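Local coordinates for protein TSSL (Francisella novicida, PDB 4ACK) that forms the cytoplasmic domain of a DotU (TssL) protein, which probably helps build the membrane-bound part of the type VI secretion system, a virulence machine, at residues A[101-106]-A[122-127]. Numbering follows the deposited sequence.
Sequences EYVFEI and QTISLI
Val103 and Ile127 make the closest contact between segments 101-106 and 122-127, which lie on helices 99-112 and 118-129. Their side chains reach toward each other tip to tip, and CG1 of Val103 stops 4.0 Å from CD1 of Ile127. The valine puts that methyl forward because CG1 stands anti to the backbone N (chi1 162°). On the isoleucine, CG1 sits between the backbone N and the carbonyl carbon, and the long branch then runs extended (chi2 159°), which carries CD1 across to the valine.

One turn along helix 118-129, Ile124 is looser. Its CD1 comes within 4.5 Å of Val103 CG1 and, in a direction roughly at right angles, equally within 4.5 Å of Ile106 CG2, so this one methyl lies loosely against both apolar side chains that segment 101-106 turns toward it. Val103 and Ile124 also mark where the backbones come nearest, with 8.3 Å between their CA atoms. The axes of the two short segments come no closer than 11.7 Å and run closer to antiparallel than parallel, at 139°.

All four touching residues are buried, and neighbours finish the packing: Phe132 lies against both Val103 and Ile127, helix 55-79 brings Ala67, Tyr60 and Tyr68, and Ile152 of helix 143-153 meets Ile124. The solvent-facing side is largely polar: Glu101 and Glu105 are exposed on the first helix, while on the second Gln122 and Ser125 are partly exposed, Ser125 OG hydrogen-bonding Asp153.

No hydrogen bond or salt bridge crosses between 101-106 and 122-127. Aliphatic branches alone bridge the pair directly, so any precision in their mutual placement probably comes from side-chain shape and from the surrounding helices rather than from directional bonds.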
# COMPACT_ATOMS: atom_id res chain seq x y z
N GLU A 101 -3.58 7.94 -7.82
CA GLU A 101 -2.88 9.26 -7.88
C GLU A 101 -2.16 9.67 -6.58
O GLU A 101 -1.04 10.13 -6.63
CB GLU A 101 -3.92 10.37 -8.22
CG GLU A 101 -4.30 10.19 -9.71
CD GLU A 101 -5.35 11.14 -10.27
OE1 GLU A 101 -6.02 11.85 -9.48
OE2 GLU A 101 -5.47 11.14 -11.53
N TYR A 102 -2.84 9.54 -5.45
CA TYR A 102 -2.32 10.12 -4.22
C TYR A 102 -0.99 9.43 -3.76
O TYR A 102 -0.06 10.08 -3.24
CB TYR A 102 -3.41 10.13 -3.13
CG TYR A 102 -2.97 10.90 -1.90
CD1 TYR A 102 -2.43 12.18 -2.00
CD2 TYR A 102 -3.04 10.31 -0.62
CE1 TYR A 102 -2.01 12.88 -0.82
CE2 TYR A 102 -2.63 10.97 0.52
CZ TYR A 102 -2.11 12.26 0.41
OH TYR A 102 -1.73 12.91 1.57
N VAL A 103 -0.84 8.14 -4.04
CA VAL A 103 0.47 7.48 -3.76
C VAL A 103 1.60 8.20 -4.46
O VAL A 103 2.71 8.33 -3.91
CB VAL A 103 0.44 5.99 -4.17
CG1 VAL A 103 1.85 5.37 -4.32
CG2 VAL A 103 -0.52 5.21 -3.30
N PHE A 104 1.40 8.64 -5.70
CA PHE A 104 2.51 9.33 -6.39
C PHE A 104 2.66 10.76 -5.93
O PHE A 104 3.78 11.32 -5.93
CB PHE A 104 2.45 9.18 -7.92
CG PHE A 104 2.51 7.75 -8.35
CD1 PHE A 104 3.73 7.09 -8.42
CD2 PHE A 104 1.33 7.04 -8.61
CE1 PHE A 104 3.80 5.73 -8.78
CE2 PHE A 104 1.37 5.72 -8.98
CZ PHE A 104 2.63 5.05 -9.07
N GLU A 105 1.58 11.31 -5.42
CA GLU A 105 1.71 12.56 -4.68
C GLU A 105 2.55 12.40 -3.40
O GLU A 105 3.46 13.19 -3.15
CB GLU A 105 0.36 13.17 -4.29
CG GLU A 105 0.57 14.63 -3.84
CD GLU A 105 -0.74 15.27 -3.41
OE1 GLU A 105 -1.76 14.98 -4.04
OE2 GLU A 105 -0.75 16.05 -2.45
N ILE A 106 2.24 11.38 -2.59
CA ILE A 106 3.14 11.02 -1.45
C ILE A 106 4.59 10.85 -1.88
O ILE A 106 5.53 11.41 -1.24
CB ILE A 106 2.65 9.74 -0.77
CG1 ILE A 106 1.33 10.11 -0.09
CG2 ILE A 106 3.75 9.15 0.21
CD1 ILE A 106 0.51 8.91 0.45
N GLN A 122 10.94 2.65 1.82
CA GLN A 122 10.94 1.20 1.75
C GLN A 122 9.53 0.74 1.48
O GLN A 122 9.31 -0.23 0.79
CB GLN A 122 11.40 0.55 3.10
CG GLN A 122 12.88 0.88 3.46
CD GLN A 122 13.31 0.32 4.85
OE1 GLN A 122 12.69 0.60 5.89
NE2 GLN A 122 14.41 -0.45 4.85
N THR A 123 8.57 1.40 2.11
CA THR A 123 7.20 1.06 1.86
C THR A 123 6.82 1.32 0.38
O THR A 123 6.20 0.44 -0.25
CB THR A 123 6.33 1.79 2.82
OG1 THR A 123 6.71 1.40 4.15
CG2 THR A 123 4.88 1.42 2.57
N ILE A 124 7.25 2.46 -0.19
CA ILE A 124 6.98 2.74 -1.61
C ILE A 124 7.71 1.72 -2.47
O ILE A 124 7.13 1.15 -3.37
CB ILE A 124 7.37 4.17 -2.08
CG1 ILE A 124 6.64 5.25 -1.26
CG2 ILE A 124 7.09 4.36 -3.61
CD1 ILE A 124 5.16 5.19 -1.31
N SER A 125 9.00 1.53 -2.21
CA SER A 125 9.81 0.54 -2.97
C SER A 125 9.11 -0.85 -2.99
O SER A 125 8.94 -1.47 -4.05
CB SER A 125 11.18 0.39 -2.31
OG SER A 125 12.01 -0.38 -3.14
N LEU A 126 8.63 -1.27 -1.83
CA LEU A 126 7.95 -2.56 -1.74
C LEU A 126 6.71 -2.65 -2.59
O LEU A 126 6.59 -3.58 -3.36
CB LEU A 126 7.60 -2.93 -0.27
CG LEU A 126 8.84 -3.34 0.59
CD1 LEU A 126 8.52 -3.31 2.08
CD2 LEU A 126 9.43 -4.71 0.24
N ILE A 127 5.77 -1.70 -2.44
CA ILE A 127 4.55 -1.76 -3.24
C ILE A 127 4.89 -1.69 -4.73
O ILE A 127 4.28 -2.43 -5.50
CB ILE A 127 3.44 -0.80 -2.81
CG1 ILE A 127 3.82 0.65 -3.05
CG2 ILE A 127 3.11 -1.01 -1.32
CD1 ILE A 127 2.61 1.63 -3.13